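Local coordinates for glycosyl hydrolase, family 38 (Enterococcus faecalis, PDB 5KBP), which probably hydrolyses alpha-mannosidic linkages as a metal-dependent glycoside hydrolase of family 38, at residues 194-199 against 227-232; 10-15 against 261-266. All coordinates share one frame; numbering follows the deposited sequence.

Contact 1. Residues 194-199 against 227-232; sequences YSNGNE and LLMMNG
Asn196 sets its carboxamide against the backbone of Leu228 and Met230 and uses both ends of the group. Its OD1 accepts from Met230 N at 2.8 Å, nearly straight at the hydrogen (164°), while its ND2 donates a hydrogen bond to Leu228 O at 3.1 Å. That carbonyl oxygen lies in the Asn196 amide plane and is met on a lone pair, so the two bonds together fix the flip of the amide. CG stands between the backbone N and the carbonyl carbon (chi1 62°), and the second torsion then places OD1 and ND2 at the strand edge. Met229 bends at chi2 and chi3, and its SD comes within 3.3 Å of Asn196 ND2, the two side chains crossing obliquely. On the neighbouring residue, Met230 CB packs against Tyr194 O.

Asn231 works in the reverse direction. Its ND2 points at Gly197 O, 2.9 Å away and in the Asn231 amide plane; its OD1 is taken by Ser13 OG of the adjacent strand. Gly197 N also reaches Met230 O, at 3.0 Å, but from above the carbonyl plane and in a bent hydrogen bond (131° at the hydrogen). Gly197 CA lies 3.6 Å from Met229 CE.

Residues 195-198 form a type I beta turn closed by Asn198 N to Ser195 O. The arrangement is thus a beta turn docked on the outer edge of a parallel sheet in the N-terminal domain of family 38, the carboxamide of Asn196 occupying the N-H of Met230 and the C=O of Leu228 much as a neighbouring strand would.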
ATOM      1  N   TYR A 194      20.607   3.169  25.105  1.00 55.25           N
ATOM      2  CA  TYR A 194      19.286   3.316  25.706  1.00 57.78           C
ATOM      3  C   TYR A 194      18.736   2.004  26.256  1.00 63.56           C
ATOM      4  O   TYR A 194      17.515   1.861  26.390  1.00 62.07           O
ATOM      5  CB  TYR A 194      18.303   3.921  24.698  1.00 46.69           C
ATOM      6  CG  TYR A 194      18.217   3.203  23.365  1.00 46.81           C
ATOM      7  CD1 TYR A 194      17.505   2.015  23.233  1.00 48.05           C
ATOM      8  CD2 TYR A 194      18.822   3.730  22.232  1.00 49.46           C
ATOM      9  CE1 TYR A 194      17.418   1.363  22.015  1.00 50.12           C
ATOM     10  CE2 TYR A 194      18.737   3.087  21.011  1.00 48.77           C
ATOM     11  CZ  TYR A 194      18.035   1.905  20.908  1.00 58.09           C
ATOM     12  OH  TYR A 194      17.953   1.264  19.691  1.00 61.74           O
ATOM     13  N   SER A 195      19.607   1.049  26.587  1.00 65.83           N
ATOM     14  CA  SER A 195      19.183  -0.247  27.096  1.00 57.22           C
ATOM     15  C   SER A 195      19.956  -0.674  28.337  1.00 52.62           C
ATOM     16  O   SER A 195      19.897  -1.851  28.711  1.00 48.37           O
ATOM     17  CB  SER A 195      19.326  -1.319  26.011  1.00 58.99           C
ATOM     18  OG  SER A 195      20.655  -1.372  25.523  1.00 54.12           O
ATOM     19  N   ASN A 196      20.677   0.245  28.985  1.00 53.42           N
ATOM     20  CA  ASN A 196      21.495  -0.134  30.133  1.00 55.73           C
ATOM     21  C   ASN A 196      20.643  -0.621  31.297  1.00 52.72           C
ATOM     22  O   ASN A 196      21.099  -1.447  32.095  1.00 61.71           O
ATOM     23  CB  ASN A 196      22.370   1.042  30.569  1.00 53.70           C
ATOM     24  CG  ASN A 196      21.555   2.236  31.023  1.00 64.42           C
ATOM     25  OD1 ASN A 196      20.489   2.519  30.478  1.00 69.37           O
ATOM     26  ND2 ASN A 196      22.053   2.944  32.031  1.00 61.99           N
ATOM     27  N   GLY A 197      19.412  -0.131  31.410  1.00 42.49           N
ATOM     28  CA  GLY A 197      18.541  -0.538  32.496  1.00 46.20           C
ATOM     29  C   GLY A 197      17.459  -1.511  32.081  1.00 57.08           C
ATOM     30  O   GLY A 197      16.418  -1.603  32.739  1.00 57.89           O
ATOM     31  N   ASN A 198      17.693  -2.251  31.000  1.00 60.64           N
ATOM     32  CA  ASN A 198      16.687  -3.177  30.497  1.00 57.44           C
ATOM     33  C   ASN A 198      16.634  -4.428  31.365  1.00 53.35           C
ATOM     34  O   ASN A 198      17.672  -4.998  31.718  1.00 53.77           O
ATOM     35  CB  ASN A 198      16.986  -3.550  29.046  1.00 53.52           C
ATOM     36  CG  ASN A 198      15.857  -4.330  28.403  1.00 62.91           C
ATOM     37  OD1 ASN A 198      14.682  -4.056  28.644  1.00 72.05           O
ATOM     38  ND2 ASN A 198      16.208  -5.317  27.585  1.00 59.26           N
ATOM     39  N   GLU A 199      15.414  -4.847  31.713  1.00 48.18           N
ATOM     40  CA  GLU A 199      15.157  -6.066  32.481  1.00 48.53           C
ATOM     41  C   GLU A 199      15.940  -6.061  33.799  1.00 52.29           C
ATOM     42  O   GLU A 199      16.920  -6.784  33.989  1.00 59.13           O
ATOM     43  CB  GLU A 199      15.480  -7.313  31.648  1.00 48.24           C
ATOM     44  CG  GLU A 199      14.771  -7.350  30.305  1.00 64.37           C
ATOM     45  CD  GLU A 199      14.802  -8.722  29.662  1.00 74.79           C
ATOM     46  OE1 GLU A 199      14.680  -9.726  30.396  1.00 82.55           O
ATOM     47  OE2 GLU A 199      14.951  -8.799  28.425  1.00 78.56           O
ATOM     48  N   LEU A 227      21.930   9.708  38.004  1.00 53.28           N
ATOM     49  CA  LEU A 227      22.249   8.654  37.054  1.00 47.28           C
ATOM     50  C   LEU A 227      20.995   8.231  36.301  1.00 48.19           C
ATOM     51  O   LEU A 227      19.906   8.160  36.880  1.00 48.23           O
ATOM     52  CB  LEU A 227      22.860   7.453  37.779  1.00 45.74           C
ATOM     53  CG  LEU A 227      23.911   7.814  38.833  1.00 49.75           C
ATOM     54  CD1 LEU A 227      24.133   6.661  39.797  1.00 49.87           C
ATOM     55  CD2 LEU A 227      25.214   8.214  38.167  1.00 45.37           C
ATOM     56  N   LEU A 228      21.153   7.944  35.011  1.00 46.17           N
ATOM     57  CA  LEU A 228      20.041   7.607  34.130  1.00 40.68           C
ATOM     58  C   LEU A 228      20.127   6.137  33.740  1.00 41.24           C
ATOM     59  O   LEU A 228      21.117   5.708  33.136  1.00 44.71           O
ATOM     60  CB  LEU A 228      20.046   8.494  32.883  1.00 41.58           C
ATOM     61  CG  LEU A 228      18.893   8.290  31.896  1.00 40.55           C
ATOM     62  CD1 LEU A 228      17.569   8.724  32.500  1.00 44.34           C
ATOM     63  CD2 LEU A 228      19.156   9.032  30.595  1.00 43.86           C
ATOM     64  N   MET A 229      19.095   5.373  34.087  1.00 41.83           N
ATOM     65  CA  MET A 229      18.958   3.979  33.682  1.00 44.33           C
ATOM     66  C   MET A 229      17.768   3.873  32.737  1.00 44.51           C
ATOM     67  O   MET A 229      16.629   4.135  33.138  1.00 40.14           O
ATOM     68  CB  MET A 229      18.767   3.062  34.891  1.00 49.15           C
ATOM     69  CG  MET A 229      19.905   3.092  35.896  1.00 48.87           C
ATOM     70  SD  MET A 229      21.478   2.536  35.218  1.00 51.85           S
ATOM     71  CE  MET A 229      21.047   0.888  34.669  1.00 51.82           C
ATOM     72  N   MET A 230      18.032   3.494  31.490  1.00 38.49           N
ATOM     73  CA  MET A 230      16.991   3.385  30.474  1.00 32.37           C
ATOM     74  C   MET A 230      16.408   1.977  30.515  1.00 36.82           C
ATOM     75  O   MET A 230      17.042   1.017  30.065  1.00 34.90           O
ATOM     76  CB  MET A 230      17.553   3.722  29.096  1.00 40.05           C
ATOM     77  CG  MET A 230      18.014   5.166  28.969  1.00 44.84           C
ATOM     78  SD  MET A 230      16.672   6.342  29.246  1.00 56.73           S
ATOM     79  CE  MET A 230      15.565   5.894  27.912  1.00 43.37           C
ATOM     80  N   ASN A 231      15.191   1.859  31.048  1.00 38.25           N
ATOM     81  CA  ASN A 231      14.548   0.565  31.275  1.00 35.68           C
ATOM     82  C   ASN A 231      13.736   0.188  30.036  1.00 42.92           C
ATOM     83  O   ASN A 231      12.513   0.340  29.975  1.00 48.02           O
ATOM     84  CB  ASN A 231      13.695   0.621  32.537  1.00 38.35           C
ATOM     85  CG  ASN A 231      12.874  -0.632  32.750  1.00 43.03           C
ATOM     86  OD1 ASN A 231      11.648  -0.573  32.826  1.00 45.64           O
ATOM     87  ND2 ASN A 231      13.543  -1.775  32.842  1.00 42.72           N
ATOM     88  N   GLY A 232      14.442  -0.317  29.033  1.00 49.23           N
ATOM     89  CA  GLY A 232      13.804  -0.724  27.797  1.00 42.30           C
ATOM     90  C   GLY A 232      14.828  -0.919  26.702  1.00 51.57           C
ATOM     91  O   GLY A 232      16.030  -0.716  26.895  1.00 48.35           O
TER

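Contact 2. Residues 10-15 against 261-266; sequences YIVSHS and SNFDDY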
ATOM      1  N   TYR A  10      17.854   7.296  38.377  1.00 54.67           N
ATOM      2  CA  TYR A  10      16.590   7.586  37.706  1.00 43.28           C
ATOM      3  C   TYR A  10      16.324   6.501  36.669  1.00 53.34           C
ATOM      4  O   TYR A  10      17.044   6.393  35.670  1.00 55.85           O
ATOM      5  CB  TYR A  10      16.624   8.970  37.062  1.00 42.48           C
ATOM      6  CG  TYR A  10      16.803  10.099  38.052  1.00 48.52           C
ATOM      7  CD1 TYR A  10      18.064  10.443  38.521  1.00 45.15           C
ATOM      8  CD2 TYR A  10      15.712  10.821  38.521  1.00 48.85           C
ATOM      9  CE1 TYR A  10      18.235  11.470  39.426  1.00 48.88           C
ATOM     10  CE2 TYR A  10      15.874  11.852  39.426  1.00 45.40           C
ATOM     11  CZ  TYR A  10      17.138  12.172  39.875  1.00 49.90           C
ATOM     12  OH  TYR A  10      17.309  13.197  40.777  1.00 55.50           O
ATOM     13  N   ILE A  11      15.285   5.706  36.902  1.00 44.24           N
ATOM     14  CA  ILE A  11      14.927   4.590  36.034  1.00 40.86           C
ATOM     15  C   ILE A  11      13.741   5.023  35.180  1.00 44.36           C
ATOM     16  O   ILE A  11      12.635   5.229  35.691  1.00 52.06           O
ATOM     17  CB  ILE A  11      14.609   3.332  36.850  1.00 44.76           C
ATOM     18  CG1 ILE A  11      15.823   2.947  37.698  1.00 47.34           C
ATOM     19  CG2 ILE A  11      14.203   2.191  35.931  1.00 47.50           C
ATOM     20  CD1 ILE A  11      15.503   2.032  38.850  1.00 45.31           C
ATOM     21  N   VAL A  12      13.969   5.159  33.877  1.00 44.11           N
ATOM     22  CA  VAL A  12      12.952   5.604  32.932  1.00 36.62           C
ATOM     23  C   VAL A  12      12.545   4.405  32.087  1.00 35.87           C
ATOM     24  O   VAL A  12      13.322   3.930  31.249  1.00 48.60           O
ATOM     25  CB  VAL A  12      13.454   6.758  32.054  1.00 35.86           C
ATOM     26  CG1 VAL A  12      12.418   7.114  30.995  1.00 38.05           C
ATOM     27  CG2 VAL A  12      13.787   7.971  32.912  1.00 36.74           C
ATOM     28  N   SER A  13      11.328   3.912  32.304  1.00 35.83           N
ATOM     29  CA  SER A  13      10.795   2.827  31.494  1.00 43.22           C
ATOM     30  C   SER A  13      10.363   3.354  30.130  1.00 46.67           C
ATOM     31  O   SER A  13       9.794   4.444  30.021  1.00 47.59           O
ATOM     32  CB  SER A  13       9.619   2.157  32.201  1.00 35.82           C
ATOM     33  OG  SER A  13      10.038   1.547  33.410  1.00 54.14           O
ATOM     34  N   HIS A  14      10.636   2.572  29.092  1.00 46.55           N
ATOM     35  CA  HIS A  14      10.363   2.989  27.723  1.00 41.72           C
ATOM     36  C   HIS A  14      10.361   1.753  26.834  1.00 43.70           C
ATOM     37  O   HIS A  14      10.527   0.624  27.302  1.00 43.78           O
ATOM     38  CB  HIS A  14      11.402   3.999  27.235  1.00 39.50           C
ATOM     39  CG  HIS A  14      12.700   3.370  26.833  1.00 50.28           C
ATOM     40  ND1 HIS A  14      12.992   3.034  25.528  1.00 51.62           N
ATOM     41  CD2 HIS A  14      13.773   2.993  27.568  1.00 53.82           C
ATOM     42  CE1 HIS A  14      14.194   2.488  25.475  1.00 50.58           C
ATOM     43  NE2 HIS A  14      14.690   2.454  26.699  1.00 54.07           N
ATOM     44  N   SER A  15      10.176   1.985  25.538  1.00 45.00           N
ATOM     45  CA  SER A  15      10.351   0.936  24.537  1.00 47.47           C
ATOM     46  C   SER A  15      10.619   1.620  23.205  1.00 44.10           C
ATOM     47  O   SER A  15       9.726   2.278  22.660  1.00 54.57           O
ATOM     48  CB  SER A  15       9.125   0.034  24.460  1.00 50.97           C
ATOM     49  OG  SER A  15       9.356  -1.053  23.581  1.00 46.97           O
ATOM     50  N   SER A 261      11.262   7.194  37.411  1.00 39.87           N
ATOM     51  CA  SER A 261      11.138   8.601  37.054  1.00 46.78           C
ATOM     52  C   SER A 261      10.808   8.800  35.580  1.00 46.33           C
ATOM     53  O   SER A 261      10.200   7.934  34.943  1.00 47.09           O
ATOM     54  CB  SER A 261      12.429   9.344  37.410  1.00 45.95           C
ATOM     55  OG  SER A 261      12.244  10.749  37.372  1.00 50.06           O
ATOM     56  N   ASN A 262      11.209   9.946  35.038  1.00 45.13           N
ATOM     57  CA  ASN A 262      10.891  10.319  33.667  1.00 45.02           C
ATOM     58  C   ASN A 262      11.879  11.387  33.224  1.00 47.89           C
ATOM     59  O   ASN A 262      12.610  11.959  34.036  1.00 53.60           O
ATOM     60  CB  ASN A 262       9.446  10.813  33.544  1.00 39.33           C
ATOM     61  CG  ASN A 262       9.108  11.879  34.567  1.00 44.38           C
ATOM     62  OD1 ASN A 262       9.452  13.048  34.396  1.00 55.08           O
ATOM     63  ND2 ASN A 262       8.427  11.482  35.636  1.00 42.70           N
ATOM     64  N   PHE A 263      11.885  11.657  31.917  1.00 44.93           N
ATOM     65  CA  PHE A 263      12.867  12.582  31.360  1.00 46.07           C
ATOM     66  C   PHE A 263      12.663  14.009  31.855  1.00 53.20           C
ATOM     67  O   PHE A 263      13.639  14.753  32.000  1.00 64.80           O
ATOM     68  CB  PHE A 263      12.826  12.538  29.835  1.00 50.37           C
ATOM     69  CG  PHE A 263      13.628  11.419  29.246  1.00 52.87           C
ATOM     70  CD1 PHE A 263      15.004  11.392  29.395  1.00 44.76           C
ATOM     71  CD2 PHE A 263      13.012  10.399  28.540  1.00 53.38           C
ATOM     72  CE1 PHE A 263      15.752  10.367  28.856  1.00 42.33           C
ATOM     73  CE2 PHE A 263      13.755   9.371  27.997  1.00 43.41           C
ATOM     74  CZ  PHE A 263      15.127   9.356  28.155  1.00 46.45           C
ATOM     75  N   ASP A 264      11.418  14.410  32.120  1.00 49.31           N
ATOM     76  CA  ASP A 264      11.169  15.760  32.617  1.00 48.48           C
ATOM     77  C   ASP A 264      11.805  15.971  33.986  1.00 54.64           C
ATOM     78  O   ASP A 264      12.453  16.995  34.232  1.00 54.66           O
ATOM     79  CB  ASP A 264       9.666  16.028  32.676  1.00 57.81           C
ATOM     80  CG  ASP A 264       9.036  16.097  31.303  1.00 71.44           C
ATOM     81  OD1 ASP A 264       9.646  16.708  30.401  1.00 69.74           O
ATOM     82  OD2 ASP A 264       7.934  15.536  31.125  1.00 78.07           O
ATOM     83  N   ASP A 265      11.629  15.007  34.893  1.00 51.77           N
ATOM     84  CA  ASP A 265      12.198  15.135  36.231  1.00 55.91           C
ATOM     85  C   ASP A 265      13.715  14.989  36.212  1.00 47.24           C
ATOM     86  O   ASP A 265      14.419  15.703  36.936  1.00 53.31           O
ATOM     87  CB  ASP A 265      11.576  14.101  37.169  1.00 56.22           C
ATOM     88  CG  ASP A 265      10.131  14.413  37.503  1.00 60.17           C
ATOM     89  OD1 ASP A 265       9.714  15.573  37.304  1.00 59.64           O
ATOM     90  OD2 ASP A 265       9.415  13.502  37.969  1.00 63.56           O
ATOM     91  N   TYR A 266      14.241  14.070  35.398  1.00 42.74           N
ATOM     92  CA  TYR A 266      15.687  13.879  35.339  1.00 46.76           C
ATOM     93  C   TYR A 266      16.386  15.115  34.787  1.00 52.30           C
ATOM     94  O   TYR A 266      17.388  15.577  35.346  1.00 48.86           O
ATOM     95  CB  TYR A 266      16.028  12.650  34.496  1.00 43.03           C
ATOM     96  CG  TYR A 266      17.518  12.422  34.347  1.00 50.25           C
ATOM     97  CD1 TYR A 266      18.279  11.966  35.414  1.00 53.28           C
ATOM     98  CD2 TYR A 266      18.163  12.666  33.141  1.00 44.07           C
ATOM     99  CE1 TYR A 266      19.643  11.757  35.288  1.00 53.57           C
ATOM    100  CE2 TYR A 266      19.527  12.460  33.004  1.00 48.43           C
ATOM    101  CZ  TYR A 266      20.261  12.005  34.082  1.00 56.75           C
ATOM    102  OH  TYR A 266      21.617  11.797  33.954  1.00 59.19           O
TER
HETATM  103  O   HOH W   1       9.512   5.774  33.472  1.00 43.46           O
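Tyr10 and Tyr266 form the aromatic part of this interface, an offset edge-to-face pair with planes at 65° and centroids 5.2 Å apart. Tyr266 directs its CD1 edge over one face of Tyr10, and the closest approach is CD1 to CD1 at 3.5 Å. Both hydroxyls of these buried rings bond to His226, Tyr10 OH at the imidazole ND1 and Tyr266 OH at the backbone O. Ser261 meets the Tyr10 ring elsewhere, with CB in the ring plane at the edge and OG 3.7 Å from CD2.

Apolar contact continues at Val12, whose two methyls have different partners. CG1, anti to the backbone N (chi1 175°), touches Phe263 CE2 at 4.0 Å, and the two side chains cross at about a right angle. CG2 packs on Asn262 CA.

Polar contacts belong mainly to the backbone. Ser261 N donates to Ile11 O at 3.0 Å and is almost straight at the hydrogen (174°). One water accepts from Ser13 N and donates to Ser261 O at 2.7 Å, bridging the segments two residues farther along the strand. Asn262 is the N-cap of helix 263-270: its OD1 accepts from Asp265 N at 3.0 Å, while ND2 bonds to Asn50 OD1.

The chemistry is divided: a direct and a water-mediated backbone link tie Ile11 and Ser13 to the chain just before the helix, the cap satisfies an amide of the first turn, and rings and methyls pack between strand and helix. This implies a buried strand-to-helix junction held by shape and backbone bonding, without a charged pair across it.

Contacts 1 and 2 lie with their centres about 9 Å apart, in the N-terminal family 38 region and on a three-stranded parallel sheet ordered 226-231, 7-13, 256-260. Contact 1 adds a turn beside the outer strand 226-231; contact 2 joins the central strand to the chain that leaves strand 256-260 and enters helix 263-270. Along the sequence, 10-15 comes first, then 194-199, 227-232 and 261-266, so both segments of contact 1 fall between those of contact 2. The segments meet directly: Tyr10 N lies 2.7 Å from Leu227 O, and Met230 CE packs on His14 CD2. The two contacts thus join a turn at the sheet's edge and a helix start to adjacent strands of the same sheet.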